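Local atomic coordinates of glutamate--tRNA ligase (Methanothermobacter thermautotrophicus, PDB entry 3AII), a protein that probably charges tRNA(Glu) with glutamate, first activating it with ATP to Glu-AMP, and as a non-discriminating enzyme probably serves tRNA(Gln) as well. Residues A359-I363 and Y549-K553; E398-Y404 and R426-H432; A153-L158 and L355-A359. Numbering follows the deposited sequence.

Interaction 1: residues A359-I363 and Y549-K553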
loop_
_atom_site.group_PDB
_atom_site.type_symbol
_atom_site.label_atom_id
_atom_site.label_comp_id
_atom_site.label_asym_id
_atom_site.label_seq_id
_atom_site.Cartn_x
_atom_site.Cartn_y
_atom_site.Cartn_z
ATOM N N ALA A 359 6.583 -4.837 1.336
ATOM C CA ALA A 359 7.344 -5.848 0.592
ATOM C C ALA A 359 8.777 -5.977 1.096
ATOM O O ALA A 359 9.336 -7.083 1.162
ATOM C CB ALA A 359 7.332 -5.554 -0.907
ATOM N N ARG A 360 9.380 -4.848 1.461
ATOM C CA ARG A 360 10.766 -4.848 1.886
ATOM C C ARG A 360 10.915 -5.591 3.213
ATOM O O ARG A 360 11.989 -6.089 3.520
ATOM C CB ARG A 360 11.282 -3.418 2.018
ATOM C CG ARG A 360 12.779 -3.331 2.252
ATOM C CD ARG A 360 13.187 -1.902 2.596
ATOM N NE ARG A 360 14.637 -1.744 2.562
ATOM C CZ ARG A 360 15.266 -0.612 2.840
ATOM N NH1 ARG A 360 14.568 0.462 3.182
ATOM N NH2 ARG A 360 16.588 -0.556 2.775
ATOM N N ARG A 361 9.823 -5.661 3.978
ATOM C CA ARG A 361 9.805 -6.342 5.273
ATOM C C ARG A 361 9.493 -7.840 5.167
ATOM O O ARG A 361 9.570 -8.567 6.161
ATOM C CB ARG A 361 8.777 -5.665 6.190
ATOM C CG ARG A 361 9.202 -4.280 6.627
ATOM C CD ARG A 361 8.058 -3.538 7.293
ATOM N NE ARG A 361 7.425 -4.328 8.335
ATOM C CZ ARG A 361 6.210 -4.090 8.817
ATOM N NH1 ARG A 361 5.475 -3.083 8.331
ATOM N NH2 ARG A 361 5.722 -4.858 9.775
ATOM N N GLY A 362 9.127 -8.293 3.973
ATOM C CA GLY A 362 8.792 -9.694 3.763
ATOM C C GLY A 362 7.312 -10.014 3.864
ATOM O O GLY A 362 6.928 -11.183 3.996
ATOM N N ILE A 363 6.467 -8.991 3.802
ATOM C CA ILE A 363 5.034 -9.245 3.663
ATOM C C ILE A 363 4.739 -9.700 2.228
ATOM O O ILE A 363 5.118 -9.028 1.264
ATOM C CB ILE A 363 4.200 -7.994 3.966
ATOM C CG1 ILE A 363 4.533 -7.439 5.359
ATOM C CG2 ILE A 363 2.716 -8.307 3.812
ATOM C CD1 ILE A 363 4.292 -8.408 6.487
ATOM N N TYR A 549 15.079 -6.649 7.525
ATOM C CA TYR A 549 13.907 -5.838 7.841
ATOM C C TYR A 549 12.814 -6.704 8.475
ATOM O O TYR A 549 12.391 -7.708 7.906
ATOM C CB TYR A 549 13.397 -5.100 6.586
ATOM C CG TYR A 549 14.113 -3.787 6.374
ATOM C CD1 TYR A 549 13.427 -2.576 6.437
ATOM C CD2 TYR A 549 15.482 -3.756 6.160
ATOM C CE1 TYR A 549 14.096 -1.371 6.278
ATOM C CE2 TYR A 549 16.159 -2.560 5.998
ATOM C CZ TYR A 549 15.456 -1.369 6.065
ATOM O OH TYR A 549 16.130 -0.174 5.911
ATOM N N TYR A 550 12.363 -6.301 9.663
ATOM C CA TYR A 550 11.390 -7.059 10.445
ATOM C C TYR A 550 9.990 -7.051 9.852
ATOM O O TYR A 550 9.448 -5.993 9.506
ATOM C CB TYR A 550 11.342 -6.484 11.857
ATOM C CG TYR A 550 10.670 -7.345 12.906
ATOM C CD1 TYR A 550 11.385 -8.345 13.564
ATOM C CD2 TYR A 550 9.339 -7.137 13.273
ATOM C CE1 TYR A 550 10.789 -9.124 14.540
ATOM C CE2 TYR A 550 8.739 -7.908 14.266
ATOM C CZ TYR A 550 9.475 -8.901 14.892
ATOM O OH TYR A 550 8.903 -9.687 15.876
ATOM N N ALA A 551 9.389 -8.230 9.744
ATOM C CA ALA A 551 8.002 -8.321 9.315
ATOM C C ALA A 551 7.085 -8.318 10.529
ATOM O O ALA A 551 6.373 -7.341 10.775
ATOM C CB ALA A 551 7.772 -9.577 8.472
ATOM N N HIS A 552 7.121 -9.402 11.301
ATOM C CA HIS A 552 6.212 -9.574 12.435
ATOM C C HIS A 552 6.630 -10.773 13.274
ATOM O O HIS A 552 7.475 -11.567 12.862
ATOM C CB HIS A 552 4.775 -9.785 11.928
ATOM C CG HIS A 552 4.673 -10.822 10.852
ATOM N ND1 HIS A 552 4.816 -12.172 11.104
ATOM C CD2 HIS A 552 4.482 -10.708 9.516
ATOM C CE1 HIS A 552 4.709 -12.843 9.972
ATOM N NE2 HIS A 552 4.512 -11.979 8.991
ATOM N N LYS A 553 6.028 -10.905 14.453
ATOM C CA LYS A 553 6.300 -12.045 15.325
ATOM C C LYS A 553 5.930 -13.357 14.635
ATOM O O LYS A 553 5.164 -13.386 13.670
ATOM C CB LYS A 553 5.515 -11.907 16.634
ATOM C CG LYS A 553 5.732 -10.576 17.345
ATOM C CD LYS A 553 4.901 -10.469 18.617
ATOM C CE LYS A 553 5.346 -11.487 19.658
ATOM N NZ LYS A 553 4.558 -11.377 20.920
ATOM O OXT LYS A 553 6.387 -14.433 15.028
#
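Arg361, next to the glycine that terminates helix 355-360, answers two successive carbonyls of the last strand in the chain. Its NE donates to Tyr550 O at 2.9 Å and its NH2 to Ala551 O at 2.8 Å, both oxygens lying near the guanidinium plane; NH2 also bonds Tyr390 on helix 386-397. Arg360 works differently: its guanidinium lies flat on the Tyr549 ring, centres 3.9 Å apart and planes at 19°, with CD over the ring face 4.0 Å from the centroid. Its NH2 comes within 3.2 Å of Tyr549 OH, at an angle too poor for a hydrogen bond, and its charge is met instead by Asp540 through a salt bridge from NE. Gly362, at positive phi, closes a Schellman motif, with Gly362 N bonded to Ala359 O at 3.1 Å. Ile363 then lays CD1 against Ala551 CB at 4.2 Å and the edge of the His552 ring, 3.8 Å from CD2. His552 ND1 donates to Lys553 O of the C-terminal carboxylate at 2.9 Å, and Arg394 bonds that same oxygen. Catalytic-domain helix and anticodon-binding barrel are thus joined chiefly by cationic side chains, one serving backbone oxygens and the other an aromatic face and a carboxylate.

Interaction 2: residues E398-Y404 and R426-H432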
loop_
_atom_site.group_PDB
_atom_site.type_symbol
_atom_site.label_atom_id
_atom_site.label_comp_id
_atom_site.label_asym_id
_atom_site.label_seq_id
_atom_site.Cartn_x
_atom_site.Cartn_y
_atom_site.Cartn_z
ATOM N N GLU A 398 5.345 -19.355 7.928
ATOM C CA GLU A 398 5.699 -20.365 8.921
ATOM C C GLU A 398 5.869 -21.736 8.282
ATOM O O GLU A 398 6.422 -22.639 8.901
ATOM C CB GLU A 398 4.700 -20.413 10.084
ATOM C CG GLU A 398 3.373 -21.030 9.737
ATOM C CD GLU A 398 2.353 -20.844 10.843
ATOM O OE1 GLU A 398 2.712 -20.266 11.897
ATOM O OE2 GLU A 398 1.195 -21.273 10.654
ATOM N N GLU A 399 5.422 -21.884 7.041
ATOM C CA GLU A 399 5.510 -23.180 6.380
ATOM C C GLU A 399 6.779 -23.349 5.558
ATOM O O GLU A 399 7.068 -24.447 5.086
ATOM C CB GLU A 399 4.284 -23.432 5.500
ATOM C CG GLU A 399 2.999 -23.646 6.288
ATOM C CD GLU A 399 3.126 -24.736 7.344
ATOM O OE1 GLU A 399 2.359 -24.701 8.330
ATOM O OE2 GLU A 399 3.994 -25.624 7.194
ATOM N N GLU A 400 7.542 -22.277 5.381
ATOM C CA GLU A 400 8.697 -22.370 4.498
ATOM C C GLU A 400 9.926 -21.576 4.921
ATOM O O GLU A 400 11.024 -21.856 4.447
ATOM C CB GLU A 400 8.310 -21.979 3.074
ATOM C CG GLU A 400 7.880 -20.528 2.924
ATOM C CD GLU A 400 7.546 -20.172 1.486
ATOM O OE1 GLU A 400 6.345 -20.154 1.138
ATOM O OE2 GLU A 400 8.484 -19.910 0.704
ATOM N N ALA A 401 9.756 -20.588 5.794
ATOM C CA ALA A 401 10.875 -19.714 6.139
ATOM C C ALA A 401 11.958 -20.453 6.937
ATOM O O ALA A 401 11.664 -21.072 7.966
ATOM C CB ALA A 401 10.378 -18.495 6.928
ATOM N N ARG A 402 13.209 -20.358 6.486
ATOM C CA ARG A 402 14.332 -21.014 7.165
ATOM C C ARG A 402 14.540 -20.396 8.544
ATOM O O ARG A 402 14.382 -19.183 8.711
ATOM C CB ARG A 402 15.621 -20.874 6.341
ATOM C CG ARG A 402 15.525 -21.518 4.964
ATOM C CD ARG A 402 16.696 -21.111 4.063
ATOM N NE ARG A 402 17.941 -21.791 4.411
ATOM C CZ ARG A 402 18.387 -22.895 3.815
ATOM N NH1 ARG A 402 19.530 -23.444 4.202
ATOM N NH2 ARG A 402 17.686 -23.455 2.833
ATOM N N ARG A 403 14.906 -21.234 9.503
ATOM C CA ARG A 403 15.053 -20.805 10.892
ATOM C C ARG A 403 16.503 -20.579 11.297
ATOM O O ARG A 403 17.368 -21.418 11.040
ATOM C CB ARG A 403 14.440 -21.840 11.834
ATOM C CG ARG A 403 12.934 -22.020 11.677
ATOM C CD ARG A 403 12.408 -22.958 12.761
ATOM N NE ARG A 403 13.224 -24.156 12.902
ATOM C CZ ARG A 403 13.017 -25.082 13.837
ATOM N NH1 ARG A 403 12.018 -24.927 14.694
ATOM N NH2 ARG A 403 13.797 -26.148 13.925
ATOM N N TYR A 404 16.753 -19.451 11.969
ATOM C CA TYR A 404 18.072 -19.153 12.529
ATOM C C TYR A 404 17.938 -18.528 13.918
ATOM O O TYR A 404 16.902 -17.929 14.233
ATOM C CB TYR A 404 18.826 -18.179 11.616
ATOM C CG TYR A 404 19.015 -18.708 10.209
ATOM C CD1 TYR A 404 20.111 -19.502 9.892
ATOM C CD2 TYR A 404 18.068 -18.464 9.226
ATOM C CE1 TYR A 404 20.278 -20.009 8.606
ATOM C CE2 TYR A 404 18.223 -18.970 7.943
ATOM C CZ TYR A 404 19.331 -19.731 7.643
ATOM O OH TYR A 404 19.461 -20.235 6.364
ATOM N N ARG A 426 19.814 -28.806 14.725
ATOM C CA ARG A 426 18.461 -28.290 14.744
ATOM C C ARG A 426 17.998 -28.035 13.307
ATOM O O ARG A 426 18.708 -27.394 12.526
ATOM C CB ARG A 426 18.394 -27.007 15.581
ATOM C CG ARG A 426 17.002 -26.365 15.629
ATOM C CD ARG A 426 16.941 -25.300 16.740
ATOM N NE ARG A 426 15.608 -24.712 16.869
ATOM C CZ ARG A 426 14.603 -25.250 17.558
ATOM N NH1 ARG A 426 13.429 -24.628 17.613
ATOM N NH2 ARG A 426 14.760 -26.406 18.182
ATOM N N PRO A 427 16.816 -28.547 12.931
ATOM C CA PRO A 427 16.361 -28.331 11.556
ATOM C C PRO A 427 16.270 -26.874 11.135
ATOM O O PRO A 427 15.840 -25.984 11.889
ATOM C CB PRO A 427 14.949 -28.934 11.554
ATOM C CG PRO A 427 15.030 -29.999 12.615
ATOM C CD PRO A 427 15.886 -29.403 13.686
ATOM N N LEU A 428 16.668 -26.623 9.899
ATOM C CA LEU A 428 16.363 -25.346 9.282
ATOM C C LEU A 428 14.855 -25.131 9.147
ATOM O O LEU A 428 14.380 -24.009 9.242
ATOM C CB LEU A 428 17.069 -25.232 7.931
ATOM C CG LEU A 428 18.551 -24.889 8.138
ATOM C CD1 LEU A 428 19.403 -25.493 7.008
ATOM C CD2 LEU A 428 18.733 -23.371 8.160
ATOM N N HIS A 429 14.108 -26.206 8.914
ATOM C CA HIS A 429 12.652 -26.121 8.964
ATOM C C HIS A 429 12.077 -27.507 9.229
ATOM O O HIS A 429 12.323 -28.424 8.459
ATOM C CB HIS A 429 12.071 -25.566 7.666
ATOM C CG HIS A 429 10.656 -25.127 7.817
ATOM N ND1 HIS A 429 9.630 -26.018 8.040
ATOM C CD2 HIS A 429 10.101 -23.892 7.839
ATOM C CE1 HIS A 429 8.496 -25.351 8.166
ATOM N NE2 HIS A 429 8.755 -24.062 8.046
ATOM N N PRO A 430 11.312 -27.658 10.321
ATOM C CA PRO A 430 10.842 -28.991 10.730
ATOM C C PRO A 430 10.003 -29.710 9.664
ATOM O O PRO A 430 9.956 -30.943 9.670
ATOM C CB PRO A 430 10.002 -28.709 11.986
ATOM C CG PRO A 430 9.716 -27.235 11.952
ATOM C CD PRO A 430 10.896 -26.610 11.270
ATOM N N ASP A 431 9.376 -28.967 8.762
ATOM C CA ASP A 431 8.553 -29.580 7.715
ATOM C C ASP A 431 9.313 -29.852 6.422
ATOM O O ASP A 431 8.764 -30.426 5.477
ATOM C CB ASP A 431 7.339 -28.706 7.412
ATOM C CG ASP A 431 6.446 -28.526 8.615
ATOM O OD1 ASP A 431 6.413 -29.440 9.469
ATOM O OD2 ASP A 431 5.784 -27.470 8.703
ATOM N N HIS A 432 10.569 -29.426 6.365
ATOM C CA HIS A 432 11.346 -29.537 5.135
ATOM C C HIS A 432 12.711 -30.153 5.390
ATOM O O HIS A 432 13.721 -29.447 5.416
ATOM C CB HIS A 432 11.526 -28.169 4.490
ATOM C CG HIS A 432 10.253 -27.571 3.980
ATOM N ND1 HIS A 432 9.777 -27.823 2.709
ATOM C CD2 HIS A 432 9.362 -26.731 4.558
ATOM C CE1 HIS A 432 8.647 -27.163 2.529
ATOM N NE2 HIS A 432 8.371 -26.493 3.635
#
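The two segments run close at Arg403 and Leu428, whose CA atoms are 5.0 Å apart, and spread to 7.2 Å between the CA atoms of Glu399 and Asp431. One backbone hydrogen bond spans them, Arg403 N to Leu428 O at 2.8 Å. Beyond it the chain folds into a type I turn from His429 to His432, closed by His432 N to His429 O at 2.9 Å. Both histidines of the turn reach across to main-chain oxygens: His429 NE2 donates to Glu398 O at 2.9 Å and His432 NE2 to Glu399 O at 2.8 Å. His429 ND1 accepts Asp431 N at 3.0 Å, so both ring nitrogens are used. Arg403 has the most surface covered. Its NH2 donates to Pro427 O at 2.9 Å, NE adds a weak bond to the same oxygen at 3.3 Å, and the guanidinium is sandwiched between Pro430 CD and the guanidinium of Arg426. The like charges of that stack, centres 4.0 Å apart, are balanced by the salt bridges of Arg426 to Asp462 and Glu532. Leu428 meets Tyr404, CD2 to CZ 3.7 Å, while Tyr404 OH takes Arg402 NE at 2.9 Å and also bonds Glu522, which forms a salt bridge with Arg402. The contact lies where helix 386-397 gives way to strand 402-408 of one anticodon-binding barrel: this strand pairs with 528-531 through Gln530, whereas 422-427 pairs with 437-442 in a separate two-stranded hairpin laid against it.

Interaction 3: residues A153-L158 and L355-A359. With EDO (1,2-ethanediol), chain C.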
loop_
_atom_site.group_PDB
_atom_site.type_symbol
_atom_site.label_atom_id
_atom_site.label_comp_id
_atom_site.label_asym_id
_atom_site.label_seq_id
_atom_site.Cartn_x
_atom_site.Cartn_y
_atom_site.Cartn_z
ATOM N N ALA A 153 4.525 -1.068 -11.602
ATOM C CA ALA A 153 5.404 -2.029 -10.946
ATOM C C ALA A 153 4.736 -2.602 -9.681
ATOM O O ALA A 153 4.830 -3.809 -9.401
ATOM C CB ALA A 153 6.746 -1.376 -10.611
ATOM N N ASP A 154 4.058 -1.735 -8.924
ATOM C CA ASP A 154 3.364 -2.160 -7.705
ATOM C C ASP A 154 2.228 -3.110 -8.046
ATOM O O ASP A 154 1.992 -4.083 -7.328
ATOM C CB ASP A 154 2.795 -0.965 -6.931
ATOM C CG ASP A 154 3.880 -0.080 -6.287
ATOM O OD1 ASP A 154 5.088 -0.406 -6.316
ATOM O OD2 ASP A 154 3.505 0.989 -5.766
ATOM N N LEU A 155 1.502 -2.811 -9.124
ATOM C CA LEU A 155 0.422 -3.682 -9.582
ATOM C C LEU A 155 0.948 -5.062 -9.975
ATOM O O LEU A 155 0.326 -6.080 -9.676
ATOM C CB LEU A 155 -0.287 -3.057 -10.780
ATOM C CG LEU A 155 -1.210 -1.911 -10.399
ATOM C CD1 LEU A 155 -1.802 -1.253 -11.647
ATOM C CD2 LEU A 155 -2.317 -2.445 -9.504
ATOM N N GLU A 156 2.078 -5.085 -10.675
ATOM C CA GLU A 156 2.705 -6.347 -11.055
ATOM C C GLU A 156 3.047 -7.134 -9.792
ATOM O O GLU A 156 2.802 -8.337 -9.709
ATOM C CB GLU A 156 3.965 -6.111 -11.912
ATOM C CG GLU A 156 3.686 -5.580 -13.334
ATOM C CD GLU A 156 4.941 -5.101 -14.035
ATOM O OE1 GLU A 156 5.977 -4.948 -13.359
ATOM O OE2 GLU A 156 4.900 -4.867 -15.261
ATOM N N TRP A 157 3.599 -6.452 -8.801
ATOM C CA TRP A 157 3.935 -7.104 -7.540
ATOM C C TRP A 157 2.710 -7.766 -6.920
ATOM O O TRP A 157 2.796 -8.892 -6.408
ATOM C CB TRP A 157 4.559 -6.102 -6.571
ATOM C CG TRP A 157 4.888 -6.689 -5.230
ATOM C CD1 TRP A 157 5.971 -7.468 -4.922
ATOM C CD2 TRP A 157 4.135 -6.553 -4.016
ATOM N NE1 TRP A 157 5.938 -7.818 -3.594
ATOM C CE2 TRP A 157 4.824 -7.275 -3.015
ATOM C CE3 TRP A 157 2.945 -5.898 -3.677
ATOM C CZ2 TRP A 157 4.365 -7.358 -1.697
ATOM C CZ3 TRP A 157 2.490 -5.977 -2.368
ATOM C CH2 TRP A 157 3.206 -6.705 -1.390
ATOM N N LEU A 158 1.570 -7.075 -6.974
ATOM C CA LEU A 158 0.326 -7.608 -6.424
ATOM C C LEU A 158 -0.204 -8.787 -7.207
ATOM O O LEU A 158 -1.087 -9.491 -6.730
ATOM C CB LEU A 158 -0.769 -6.540 -6.380
ATOM C CG LEU A 158 -0.647 -5.490 -5.300
ATOM C CD1 LEU A 158 -1.692 -4.411 -5.528
ATOM C CD2 LEU A 158 -0.823 -6.158 -3.923
ATOM N N LEU A 355 3.052 -0.292 -0.412
ATOM C CA LEU A 355 3.346 -1.673 -0.792
ATOM C C LEU A 355 4.861 -1.912 -0.813
ATOM O O LEU A 355 5.337 -2.987 -0.445
ATOM C CB LEU A 355 2.716 -1.995 -2.148
ATOM C CG LEU A 355 1.188 -1.827 -2.171
ATOM C CD1 LEU A 355 0.639 -2.289 -3.529
ATOM C CD2 LEU A 355 0.534 -2.589 -1.030
ATOM N N ARG A 356 5.624 -0.910 -1.234
ATOM C CA ARG A 356 7.083 -1.041 -1.257
ATOM C C ARG A 356 7.678 -1.270 0.130
ATOM O O ARG A 356 8.537 -2.141 0.310
ATOM C CB ARG A 356 7.724 0.173 -1.947
ATOM C CG ARG A 356 7.503 0.127 -3.453
ATOM C CD ARG A 356 7.483 1.490 -4.156
ATOM N NE ARG A 356 7.173 1.227 -5.559
ATOM C CZ ARG A 356 8.067 1.190 -6.535
ATOM N NH1 ARG A 356 9.342 1.474 -6.290
ATOM N NH2 ARG A 356 7.686 0.888 -7.766
ATOM N N ALA A 357 7.216 -0.508 1.118
ATOM C CA ALA A 357 7.716 -0.685 2.472
ATOM C C ALA A 357 7.360 -2.066 3.005
ATOM O O ALA A 357 8.210 -2.745 3.592
ATOM C CB ALA A 357 7.171 0.400 3.395
ATOM N N ILE A 358 6.114 -2.500 2.824
ATOM C CA ILE A 358 5.753 -3.801 3.391
ATOM C C ILE A 358 6.420 -4.964 2.652
ATOM O O ILE A 358 6.810 -5.958 3.278
ATOM C CB ILE A 358 4.235 -4.018 3.555
ATOM C CG1 ILE A 358 3.506 -3.960 2.218
ATOM C CG2 ILE A 358 3.652 -2.984 4.515
ATOM C CD1 ILE A 358 2.027 -4.296 2.329
ATOM N N ALA A 359 6.583 -4.837 1.336
ATOM C CA ALA A 359 7.344 -5.848 0.592
ATOM C C ALA A 359 8.777 -5.977 1.096
ATOM O O ALA A 359 9.336 -7.083 1.162
ATOM C CB ALA A 359 7.332 -5.554 -0.907
HETATM C C1 EDO C . 5.989 -3.012 -4.723
HETATM O O1 EDO C . 6.530 -2.606 -5.997
HETATM C C2 EDO C . 6.856 -4.127 -4.148
HETATM O O2 EDO C . 8.182 -3.627 -3.924
HETATM O O HOH W 1 4.367 1.037 -3.076
#
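Leu355, Trp157 and Asp154 carry most of the contact between helices 147-158 and 355-360, whose short segments cross at 46° with their axes 11.2 Å apart at closest approach. Leu355 points toward the other helix and packs against Leu158 and Trp157, with CD1 3.7 Å from Leu158 CD1 and CB 4.0 Å from Trp157 CZ3. Helix 111-126 closes the same apolar patch, since Ala114 touches both Leu355 and Leu158. Trp157 reaches along helix 355-360 by one turn, so that CZ2 also meets Ala359 CB at 3.6 Å. Over a face of its indole sits a 1,2-ethanediol, probably from the crystallisation liquor, with C2 3.4 Å from Trp157 CG. Asp154 supplies the polar half. Asp154 OD1 forms a salt bridge with Arg356, 2.8 Å from NE, with a weak second bond at 3.2 Å from NH2. The diol O1 donates to Asp154 OD1 at 2.6 Å. Asp154 OD2 accepts a hydrogen bond from water 1 at 2.8 Å, and this water in turn accepts one from Arg356 N at 3.0 Å. OD2 also takes the backbone NH of Leu109, in the predicted HIGH motif, while the backbone of Leu355 is hydrogen-bonded to the same Leu109. The salt bridge and water thus join the helices to each other, while hydrogen bonds and apolar contact tie both to the predicted HIGH motif, which in class I synthetases helps bind ATP.

How the interactions relate
Helix 355-360 is common to interactions 1 and 3, which share Ala359 and have centres 13 Å apart. At the junction Ile363 N lies 3.1 Å from Ile358 O, a probable hydrogen bond, and Ile363 O packs 3.5 Å from Trp157 CZ2. Together they form a continuous path from the HIGH loop, beside interaction 3, to the C-terminal strand of the anticodon-binding barrel. Interaction 2 lies further out, its centre about 17 Å from that of interaction 1 and 26 Å from that of interaction 3. It touches neither, but Phe536 on strand 535-541 touches Ala401 of interaction 2 and meets the His552 ring of interaction 1.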